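Local coordinates for protein 5'-tyrosyl-DNA phosphodiesterase (PDB 4FVA) that belongs to the endonuclease/exonuclease/phosphatase family of the DNase I-like clan and holds a magnesium ion at its metal site, at residues L67-Y72 / I83-M88; C77-A82 / S102-T107; V180-E185 / K212-R217. One frame throughout, in Å; residues are numbered along the deposited sequence.

Contact 1: residues L67-Y72 / I83-M88; sequences LYKIYY and ILVSKM. With EDO (1,2-ethanediol), chain H.
Leu84 packs against Tyr68 and Ile70, and these three side chains carry the tight part of the contact. Leu84 crosses Tyr68 at about a right angle, CB of Leu84 lying 3.9 Å from CB of Tyr68. Ile70 lies beside Leu84 and points the same way; its CG1, anti to the carbonyl carbon (chi1 -53°), comes within 3.9 Å of Leu84 CD2, while its CG2 grazes Leu84 CG. On the other face of the sheet Val85 CG2 rests on Lys69 CB and approaches the rim of the Tyr71 ring near its plane. The backbones are joined by two antiparallel hydrogen-bonded pairs, Lys69 with Val85 and Tyr71 with Ile83, the shortest bond running 2.7 Å from Lys69 N to Val85 O. Between the two pairs Leu84 CA makes a CA-H...O contact of 3.2 Å with Lys69 O.

Around Leu67, Ser86 and Lys87 this regular bonding gives way to solvent. One water donates to Leu67 O and accepts from Lys87 N. An ethanediol, probably from the crystallisation liquor, donates from O1 to Leu67 O at 2.8 Å and takes a weak bond from Ser86 OG. The same OG accepts from Met88 N at 3.0 Å, which makes an ST turn. Lys87, bent at its end (chi4 -48°), sends NZ weakly to a second water, which donates to Tyr68 O. Lys69 NZ instead binds Phe89 O, and Tyr68 OH binds Pro45 O.

The strands run at 156° and form a beta hairpin at the margin of a six-stranded sheet, 68-72 outermost. Tyr71, Ile83 and Val85 meet Leu111 of the second sheet, as in the two-sheet sandwich of DNase I-like proteins.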
loop_
_atom_site.group_PDB
_atom_site.type_symbol
_atom_site.label_atom_id
_atom_site.label_comp_id
_atom_site.label_asym_id
_atom_site.label_seq_id
_atom_site.Cartn_x
_atom_site.Cartn_y
_atom_site.Cartn_z
ATOM N N LEU A 67 -14.632 10.618 -5.722
ATOM C CA LEU A 67 -14.775 10.137 -4.338
ATOM C C LEU A 67 -13.554 10.450 -3.454
ATOM O O LEU A 67 -13.656 10.478 -2.221
ATOM C CB LEU A 67 -15.007 8.621 -4.328
ATOM C CG LEU A 67 -16.393 8.039 -4.611
ATOM C CD1 LEU A 67 -17.046 8.716 -5.808
ATOM C CD2 LEU A 67 -16.304 6.517 -4.828
ATOM N N TYR A 68 -12.401 10.638 -4.094
ATOM C CA TYR A 68 -11.122 10.790 -3.414
ATOM C C TYR A 68 -10.318 11.957 -3.959
ATOM O O TYR A 68 -10.492 12.340 -5.119
ATOM C CB TYR A 68 -10.268 9.519 -3.610
ATOM C CG TYR A 68 -10.822 8.268 -2.972
ATOM C CD1 TYR A 68 -10.539 7.971 -1.646
ATOM C CD2 TYR A 68 -11.584 7.360 -3.702
ATOM C CE1 TYR A 68 -11.019 6.815 -1.055
ATOM C CE2 TYR A 68 -12.076 6.195 -3.110
ATOM C CZ TYR A 68 -11.790 5.942 -1.787
ATOM O OH TYR A 68 -12.253 4.809 -1.173
ATOM N N LYS A 69 -9.426 12.510 -3.142
ATOM C CA LYS A 69 -8.311 13.283 -3.695
ATOM C C LYS A 69 -7.220 12.280 -4.117
ATOM O O LYS A 69 -6.913 11.339 -3.370
ATOM C CB LYS A 69 -7.738 14.255 -2.667
ATOM C CG LYS A 69 -8.685 15.388 -2.231
ATOM C CD LYS A 69 -8.088 16.151 -1.034
ATOM C CE LYS A 69 -8.941 17.368 -0.701
ATOM N NZ LYS A 69 -8.500 18.016 0.556
ATOM N N ILE A 70 -6.662 12.450 -5.313
ATOM C CA ILE A 70 -5.672 11.498 -5.820
ATOM C C ILE A 70 -4.309 12.176 -5.980
ATOM O O ILE A 70 -4.186 13.202 -6.666
ATOM C CB ILE A 70 -6.088 10.919 -7.186
ATOM C CG1 ILE A 70 -7.499 10.334 -7.127
ATOM C CG2 ILE A 70 -5.071 9.874 -7.674
ATOM C CD1 ILE A 70 -7.954 9.788 -8.450
ATOM N N TYR A 71 -3.282 11.585 -5.366
ATOM C CA TYR A 71 -1.916 12.081 -5.479
ATOM C C TYR A 71 -1.036 11.001 -6.091
ATOM O O TYR A 71 -0.909 9.914 -5.533
ATOM C CB TYR A 71 -1.371 12.570 -4.115
ATOM C CG TYR A 71 -2.177 13.742 -3.595
ATOM C CD1 TYR A 71 -1.825 15.037 -3.947
ATOM C CD2 TYR A 71 -3.310 13.554 -2.825
ATOM C CE1 TYR A 71 -2.571 16.122 -3.532
ATOM C CE2 TYR A 71 -4.064 14.629 -2.393
ATOM C CZ TYR A 71 -3.676 15.915 -2.763
ATOM O OH TYR A 71 -4.396 16.997 -2.356
ATOM N N TYR A 72 -0.471 11.304 -7.259
ATOM C CA TYR A 72 0.420 10.388 -7.969
ATOM C C TYR A 72 1.865 10.716 -7.645
ATOM O O TYR A 72 2.234 11.884 -7.602
ATOM C CB TYR A 72 0.186 10.455 -9.489
ATOM C CG TYR A 72 -1.197 9.999 -9.930
ATOM C CD1 TYR A 72 -1.568 8.659 -9.831
ATOM C CD2 TYR A 72 -2.115 10.892 -10.466
ATOM C CE1 TYR A 72 -2.810 8.229 -10.225
ATOM C CE2 TYR A 72 -3.374 10.472 -10.857
ATOM C CZ TYR A 72 -3.710 9.136 -10.737
ATOM O OH TYR A 72 -4.958 8.699 -11.130
ATOM N N ILE A 83 -1.562 7.782 -3.785
ATOM C CA ILE A 83 -2.252 7.790 -2.505
ATOM C C ILE A 83 -3.580 8.494 -2.738
ATOM O O ILE A 83 -3.603 9.620 -3.259
ATOM C CB ILE A 83 -1.431 8.531 -1.418
ATOM C CG1 ILE A 83 -0.052 7.866 -1.243
ATOM C CG2 ILE A 83 -2.200 8.573 -0.069
ATOM C CD1 ILE A 83 0.833 8.553 -0.218
ATOM N N LEU A 84 -4.674 7.825 -2.394
ATOM C CA LEU A 84 -6.002 8.424 -2.513
ATOM C C LEU A 84 -6.564 8.613 -1.120
ATOM O O LEU A 84 -6.530 7.682 -0.303
ATOM C CB LEU A 84 -6.947 7.547 -3.346
ATOM C CG LEU A 84 -6.645 7.333 -4.836
ATOM C CD1 LEU A 84 -5.457 6.374 -5.049
ATOM C CD2 LEU A 84 -7.887 6.822 -5.563
ATOM N N VAL A 85 -7.095 9.807 -0.860
ATOM C CA VAL A 85 -7.687 10.116 0.429
ATOM C C VAL A 85 -9.076 10.731 0.295
ATOM O O VAL A 85 -9.413 11.341 -0.719
ATOM C CB VAL A 85 -6.804 11.069 1.268
ATOM C CG1 VAL A 85 -5.437 10.416 1.605
ATOM C CG2 VAL A 85 -6.627 12.393 0.527
ATOM N N SER A 86 -9.874 10.562 1.337
ATOM C CA SER A 86 -11.158 11.236 1.437
ATOM C C SER A 86 -11.023 12.725 1.109
ATOM O O SER A 86 -9.975 13.327 1.346
ATOM C CB SER A 86 -11.696 11.078 2.858
ATOM O OG SER A 86 -12.786 11.951 3.063
ATOM N N LYS A 87 -12.066 13.314 0.533
ATOM C CA LYS A 87 -12.035 14.749 0.242
ATOM C C LYS A 87 -11.990 15.574 1.523
ATOM O O LYS A 87 -11.694 16.768 1.491
ATOM C CB LYS A 87 -13.214 15.167 -0.640
ATOM C CG LYS A 87 -13.032 14.736 -2.077
ATOM C CD LYS A 87 -14.335 14.671 -2.815
ATOM C CE LYS A 87 -14.072 14.482 -4.298
ATOM N NZ LYS A 87 -13.047 15.452 -4.765
ATOM N N MET A 88 -12.284 14.922 2.648
ATOM C CA MET A 88 -12.208 15.565 3.959
ATOM C C MET A 88 -10.780 15.616 4.510
ATOM O O MET A 88 -10.512 16.293 5.511
ATOM C CB MET A 88 -13.135 14.872 4.957
ATOM C CG MET A 88 -14.525 15.472 5.041
ATOM S SD MET A 88 -15.560 14.556 6.212
ATOM C CE MET A 88 -14.330 13.640 7.145
HETATM C C1 EDO H . -14.739 7.635 0.291
HETATM O O1 EDO H . -15.076 8.761 -0.526
HETATM C C2 EDO H . -14.084 8.134 1.571
HETATM O O2 EDO H . -14.484 9.488 1.814
HETATM O O HOH W 1 -14.423 11.782 0.139
HETATM O O HOH W 2 -10.197 14.748 -6.484
#

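Contact 2: residues C77-A82 / S102-T107; sequences CQYYTA and SGMYRT
Arg106 grips the phenol oxygen of Tyr79 side-on, with two nitrogens directed at one atom. NH2 donates to Tyr79 OH over 2.8 Å and NE over 3.1 Å; the oxygen lies within a few degrees of the guanidinium plane, and the NE bond is the more bent, at 138°. Ring and guanidinium planes stand 73° apart, so the two groups do not stack. NH1 binds His126 O and NH2 also binds Ser129 OG; the single N-H of NE is shared weakly with Met104 O.

Ser102 OG accepts from Met104 N, forming an ST turn, and more weakly from Arg106 N; it is also hydrogen-bonded to Glu128. Three waters also bridge the segments. Two of them lie one near Tyr79 O and Met104 O, the other near Tyr79 O and Tyr105 O. The third donates to Thr81 OG1 at 2.7 Å and to Thr107 O, and accepts from Thr107 OG1 at 2.8 Å. Thr81 OG1 has a direct partner besides, Gln109 OE1.

At the more exposed end Cys77 and Gln78 meet the Tyr105 ring. Cys77 SG, anti to its backbone N (chi1 178°), approaches the ring obliquely, 4.1 Å from the centroid and closest to CD2. Gln78 OE1 reaches the edge of the same ring, 3.8 Å from CE2 of Tyr105.

Tyr79 also touches Glu52, which binds magnesium with Asp22, and its side chain lies about 8 Å from the ion; a malonate sits about 4 Å from the side chain of Arg106. The chemistry implies a polar, hydrated seam beside the metal site, in which the paired hydrogen bonds from Arg106 probably hold the Tyr79 hydroxyl in place.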
loop_
_atom_site.group_PDB
_atom_site.type_symbol
_atom_site.label_atom_id
_atom_site.label_comp_id
_atom_site.label_asym_id
_atom_site.label_seq_id
_atom_site.Cartn_x
_atom_site.Cartn_y
_atom_site.Cartn_z
ATOM N N CYS A 77 5.981 8.654 -15.643
ATOM C CA CYS A 77 7.068 7.675 -15.576
ATOM C C CYS A 77 6.530 6.312 -16.019
ATOM O O CYS A 77 5.310 6.142 -16.142
ATOM C CB CYS A 77 7.620 7.623 -14.148
ATOM S SG CYS A 77 8.952 6.425 -13.799
ATOM N N GLN A 78 7.405 5.340 -16.263
ATOM C CA GLN A 78 6.935 4.008 -16.712
ATOM C C GLN A 78 5.860 3.429 -15.772
ATOM O O GLN A 78 4.845 2.879 -16.220
ATOM C CB GLN A 78 8.107 3.037 -16.834
ATOM C CG GLN A 78 7.732 1.673 -17.431
ATOM C CD GLN A 78 8.818 0.633 -17.225
ATOM O OE1 GLN A 78 9.911 0.953 -16.757
ATOM N NE2 GLN A 78 8.512 -0.627 -17.540
ATOM N N TYR A 79 6.116 3.502 -14.467
ATOM C CA TYR A 79 5.113 3.143 -13.459
ATOM C C TYR A 79 5.388 3.908 -12.166
ATOM O O TYR A 79 6.483 4.440 -11.975
ATOM C CB TYR A 79 5.057 1.624 -13.243
ATOM C CG TYR A 79 6.358 1.014 -12.782
ATOM C CD1 TYR A 79 7.435 0.898 -13.649
ATOM C CD2 TYR A 79 6.493 0.528 -11.488
ATOM C CE1 TYR A 79 8.632 0.322 -13.229
ATOM C CE2 TYR A 79 7.678 -0.038 -11.056
ATOM C CZ TYR A 79 8.746 -0.142 -11.934
ATOM O OH TYR A 79 9.925 -0.724 -11.504
ATOM N N TYR A 80 4.391 4.011 -11.295
ATOM C CA TYR A 80 4.510 4.906 -10.149
ATOM C C TYR A 80 3.480 4.518 -9.085
ATOM O O TYR A 80 2.787 3.499 -9.229
ATOM C CB TYR A 80 4.337 6.368 -10.604
ATOM C CG TYR A 80 3.176 6.575 -11.573
ATOM C CD1 TYR A 80 1.892 6.855 -11.109
ATOM C CD2 TYR A 80 3.367 6.476 -12.949
ATOM C CE1 TYR A 80 0.821 7.021 -11.996
ATOM C CE2 TYR A 80 2.312 6.654 -13.839
ATOM C CZ TYR A 80 1.045 6.919 -13.360
ATOM O OH TYR A 80 -0.005 7.089 -14.250
ATOM N N THR A 81 3.420 5.272 -7.995
ATOM C CA THR A 81 2.473 4.942 -6.941
ATOM C C THR A 81 1.404 6.023 -6.808
ATOM O O THR A 81 1.511 7.091 -7.413
ATOM C CB THR A 81 3.174 4.726 -5.589
ATOM O OG1 THR A 81 3.812 5.939 -5.185
ATOM C CG2 THR A 81 4.223 3.622 -5.715
ATOM N N ALA A 82 0.374 5.750 -6.019
ATOM C CA ALA A 82 -0.652 6.753 -5.776
ATOM C C ALA A 82 -1.143 6.646 -4.339
ATOM O O ALA A 82 -1.154 5.557 -3.752
ATOM C CB ALA A 82 -1.813 6.595 -6.760
ATOM N N SER A 102 18.081 3.257 -6.092
ATOM C CA SER A 102 17.151 2.478 -6.912
ATOM C C SER A 102 17.434 2.547 -8.414
ATOM O O SER A 102 17.681 3.619 -8.975
ATOM C CB SER A 102 15.701 2.889 -6.668
ATOM O OG SER A 102 14.852 2.055 -7.437
ATOM N N GLY A 103 17.372 1.394 -9.066
ATOM C CA GLY A 103 17.427 1.365 -10.515
ATOM C C GLY A 103 16.032 1.248 -11.119
ATOM O O GLY A 103 15.887 1.084 -12.333
ATOM N N MET A 104 15.005 1.367 -10.278
ATOM C CA MET A 104 13.627 1.114 -10.699
ATOM C C MET A 104 12.659 2.289 -10.424
ATOM O O MET A 104 11.438 2.099 -10.295
ATOM C CB MET A 104 13.133 -0.183 -10.043
ATOM C CG MET A 104 13.967 -1.405 -10.404
ATOM S SD MET A 104 13.411 -2.907 -9.561
ATOM C CE MET A 104 14.826 -3.984 -9.828
ATOM N N TYR A 105 13.222 3.495 -10.349
ATOM C CA TYR A 105 12.477 4.744 -10.134
ATOM C C TYR A 105 11.634 4.696 -8.862
ATOM O O TYR A 105 10.569 5.328 -8.801
ATOM C CB TYR A 105 11.538 5.074 -11.305
ATOM C CG TYR A 105 12.088 4.769 -12.675
ATOM C CD1 TYR A 105 13.196 5.442 -13.181
ATOM C CD2 TYR A 105 11.470 3.819 -13.482
ATOM C CE1 TYR A 105 13.688 5.154 -14.448
ATOM C CE2 TYR A 105 11.951 3.521 -14.745
ATOM C CZ TYR A 105 13.056 4.192 -15.226
ATOM O OH TYR A 105 13.527 3.893 -16.488
ATOM N N ARG A 106 12.084 3.942 -7.862
ATOM C CA ARG A 106 11.286 3.754 -6.658
ATOM C C ARG A 106 11.416 4.943 -5.725
ATOM O O ARG A 106 12.478 5.588 -5.655
ATOM C CB ARG A 106 11.656 2.440 -5.960
ATOM C CG ARG A 106 11.538 1.212 -6.869
ATOM C CD ARG A 106 10.136 1.072 -7.501
ATOM N NE ARG A 106 10.112 0.001 -8.504
ATOM C CZ ARG A 106 10.014 -1.289 -8.202
ATOM N NH1 ARG A 106 9.913 -1.653 -6.928
ATOM N NH2 ARG A 106 10.010 -2.216 -9.163
ATOM N N THR A 107 10.338 5.211 -4.983
ATOM C CA THR A 107 10.210 6.434 -4.220
ATOM C C THR A 107 9.532 6.163 -2.886
ATOM O O THR A 107 8.833 5.156 -2.712
ATOM C CB THR A 107 9.323 7.455 -4.979
ATOM O OG1 THR A 107 8.046 6.845 -5.254
ATOM C CG2 THR A 107 9.972 7.874 -6.314
HETATM O O HOH W 3 8.806 3.034 -10.119
HETATM O O HOH W 4 8.266 6.173 -10.126
HETATM O O HOH W 5 6.129 5.448 -3.831
#

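Contact 3: residues V180-E185 / K212-R217; sequences VKDAWE and KMRFDR
Asp182 and Arg214 meet tip to tip in a buried salt bridge. Both terminal nitrogens of Arg214 converge end-on on one oxygen: NH1 lies 2.9 Å from Asp182 OD2 and uses its syn lone pair, whereas NH2, 3.0 Å from OD2 of Asp182, comes from above the carboxylate, 41° out of its plane. Glu185 adds a long salt bridge, its OE1 3.8 Å from Arg214 NH2.

Face packing accompanies the charges, the guanidinium tilted 34° to the indole. Arg214 CD lies over the face of the Trp184 six-membered ring in a CH-pi contact, 4.1 Å from the centroid, and the bend at chi3 (76°) turns NE beyond CD. The guanidinium has Trp184 CE3 over one face, 3.2 Å from Arg214 CZ, and Arg217 NE over the opposite face. The nearby carboxylates probably offset the repulsion between the two arginines.

Further hydrogen bonds fix the partners. Arg217 NE donates almost straight to Arg214 O over 2.9 Å. Asp182 OD1 caps the following helix with weak bonds from Trp184 N and Glu185 N.

Asp182 thus stands where strand 181-182 passes into helix 183-186 as its N-cap residue. The strand pairs antiparallel with 212-221, Lys181 bonding to Trp220 through the backbone, while Trp184 gives NE1 to Asp190 O and meets Phe229 of strand 226-232 edge-to-face.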
loop_
_atom_site.group_PDB
_atom_site.type_symbol
_atom_site.label_atom_id
_atom_site.label_comp_id
_atom_site.label_asym_id
_atom_site.label_seq_id
_atom_site.Cartn_x
_atom_site.Cartn_y
_atom_site.Cartn_z
ATOM N N VAL A 180 5.924 1.201 16.721
ATOM C CA VAL A 180 5.478 0.913 15.358
ATOM C C VAL A 180 5.165 -0.578 15.243
ATOM O O VAL A 180 6.035 -1.417 15.503
ATOM C CB VAL A 180 6.550 1.267 14.292
ATOM C CG1 VAL A 180 6.066 0.862 12.899
ATOM C CG2 VAL A 180 6.894 2.750 14.326
ATOM N N LYS A 181 3.946 -0.905 14.814
ATOM C CA LYS A 181 3.516 -2.287 14.711
ATOM C C LYS A 181 3.060 -2.639 13.319
ATOM O O LYS A 181 2.555 -1.790 12.578
ATOM C CB LYS A 181 2.367 -2.593 15.680
ATOM C CG LYS A 181 2.748 -2.565 17.153
ATOM C CD LYS A 181 1.552 -2.955 18.027
ATOM C CE LYS A 181 1.971 -3.160 19.477
ATOM N NZ LYS A 181 2.684 -1.974 20.011
ATOM N N ASP A 182 3.206 -3.920 12.998
ATOM C CA ASP A 182 2.783 -4.460 11.724
ATOM C C ASP A 182 1.300 -4.795 11.830
ATOM O O ASP A 182 0.884 -5.562 12.700
ATOM C CB ASP A 182 3.618 -5.703 11.415
ATOM C CG ASP A 182 3.214 -6.377 10.129
ATOM O OD1 ASP A 182 2.001 -6.409 9.842
ATOM O OD2 ASP A 182 4.107 -6.914 9.430
ATOM N N ALA A 183 0.498 -4.200 10.957
ATOM C CA ALA A 183 -0.961 -4.342 11.032
ATOM C C ALA A 183 -1.423 -5.797 11.008
ATOM O O ALA A 183 -2.302 -6.189 11.775
ATOM C CB ALA A 183 -1.634 -3.538 9.912
ATOM N N TRP A 184 -0.853 -6.598 10.117
ATOM C CA TRP A 184 -1.243 -7.995 10.051
ATOM C C TRP A 184 -0.942 -8.759 11.332
ATOM O O TRP A 184 -1.755 -9.574 11.787
ATOM C CB TRP A 184 -0.573 -8.704 8.882
ATOM C CG TRP A 184 -0.828 -10.180 8.900
ATOM C CD1 TRP A 184 -1.997 -10.817 8.573
ATOM C CD2 TRP A 184 0.113 -11.211 9.230
ATOM N NE1 TRP A 184 -1.842 -12.180 8.697
ATOM C CE2 TRP A 184 -0.556 -12.449 9.091
ATOM C CE3 TRP A 184 1.454 -11.209 9.627
ATOM C CZ2 TRP A 184 0.074 -13.674 9.344
ATOM C CZ3 TRP A 184 2.078 -12.430 9.883
ATOM C CH2 TRP A 184 1.387 -13.643 9.733
ATOM N N GLU A 185 0.246 -8.523 11.880
ATOM C CA GLU A 185 0.645 -9.143 13.137
ATOM C C GLU A 185 -0.244 -8.702 14.285
ATOM O O GLU A 185 -0.732 -9.531 15.045
ATOM C CB GLU A 185 2.099 -8.811 13.466
ATOM C CG GLU A 185 3.130 -9.482 12.582
ATOM C CD GLU A 185 4.525 -9.017 12.935
ATOM O OE1 GLU A 185 5.496 -9.442 12.275
ATOM O OE2 GLU A 185 4.643 -8.220 13.889
ATOM N N LYS A 212 4.943 -18.321 -2.162
ATOM C CA LYS A 212 4.002 -17.515 -1.385
ATOM C C LYS A 212 4.771 -16.501 -0.552
ATOM O O LYS A 212 5.720 -16.862 0.143
ATOM C CB LYS A 212 3.169 -18.400 -0.447
ATOM C CG LYS A 212 2.134 -19.270 -1.137
ATOM C CD LYS A 212 1.045 -19.740 -0.175
ATOM C CE LYS A 212 1.564 -20.743 0.845
ATOM N NZ LYS A 212 0.457 -21.317 1.671
ATOM N N MET A 213 4.350 -15.241 -0.586
ATOM C CA MET A 213 5.073 -14.214 0.157
ATOM C C MET A 213 4.135 -13.181 0.758
ATOM O O MET A 213 3.036 -12.946 0.252
ATOM C CB MET A 213 6.110 -13.526 -0.738
ATOM C CG MET A 213 7.078 -14.498 -1.401
ATOM S SD MET A 213 8.129 -15.280 -0.157
ATOM C CE MET A 213 9.151 -13.906 0.363
ATOM N N ARG A 214 4.568 -12.585 1.864
ATOM C CA ARG A 214 3.849 -11.477 2.453
ATOM C C ARG A 214 4.570 -10.198 2.080
ATOM O O ARG A 214 5.164 -9.532 2.933
ATOM C CB ARG A 214 3.750 -11.641 3.967
ATOM C CG ARG A 214 2.848 -10.614 4.622
ATOM C CD ARG A 214 2.396 -11.069 6.006
ATOM N NE ARG A 214 3.438 -10.927 7.023
ATOM C CZ ARG A 214 3.645 -9.816 7.726
ATOM N NH1 ARG A 214 2.897 -8.735 7.503
ATOM N NH2 ARG A 214 4.605 -9.777 8.643
ATOM N N PHE A 215 4.488 -9.865 0.797
ATOM C CA PHE A 215 5.192 -8.736 0.210
ATOM C C PHE A 215 4.553 -7.415 0.617
ATOM O O PHE A 215 5.228 -6.405 0.762
ATOM C CB PHE A 215 5.168 -8.848 -1.320
ATOM C CG PHE A 215 6.170 -9.831 -1.899
ATOM C CD1 PHE A 215 7.319 -10.179 -1.202
ATOM C CD2 PHE A 215 5.961 -10.385 -3.168
ATOM C CE1 PHE A 215 8.241 -11.070 -1.756
ATOM C CE2 PHE A 215 6.879 -11.278 -3.729
ATOM C CZ PHE A 215 8.017 -11.619 -3.019
ATOM N N ASP A 216 3.236 -7.429 0.765
ATOM C CA ASP A 216 2.493 -6.211 1.010
ATOM C C ASP A 216 2.194 -6.063 2.495
ATOM O O ASP A 216 1.613 -6.954 3.109
ATOM C CB ASP A 216 1.218 -6.240 0.172
ATOM C CG ASP A 216 1.511 -6.510 -1.294
ATOM O OD1 ASP A 216 1.866 -5.544 -1.988
ATOM O OD2 ASP A 216 1.424 -7.681 -1.748
ATOM N N ARG A 217 2.608 -4.944 3.078
ATOM C CA ARG A 217 2.466 -4.767 4.520
ATOM C C ARG A 217 2.101 -3.339 4.877
ATOM O O ARG A 217 2.360 -2.405 4.114
ATOM C CB ARG A 217 3.761 -5.148 5.248
ATOM C CG ARG A 217 4.279 -6.551 4.913
ATOM C CD ARG A 217 5.469 -6.937 5.783
ATOM N NE ARG A 217 6.078 -8.198 5.335
ATOM C CZ ARG A 217 7.006 -8.868 6.014
ATOM N NH1 ARG A 217 7.444 -8.410 7.182
ATOM N NH2 ARG A 217 7.498 -9.998 5.528
#

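Overall arrangement
Contacts 1 and 2 share strand 80-86 and touch where Tyr72 packs on Tyr80 and Ala82; their segments alternate along the chain. Contact 1 is a regular hairpin, apolar where it faces other strands and wet at its open end. Contact 2 takes the beginning of the same strand, nearer the magnesium, and trades backbone pairing for a tyrosine-arginine bond and bridging waters. Both are only partly buried. Contact 3 is the buried one: its centre lies about 24 Å from that of contact 1, on the opposite side of the chain's centre, and it relies on paired charges, with an indole over one face of the arginine, where a helix leaves the second sheet.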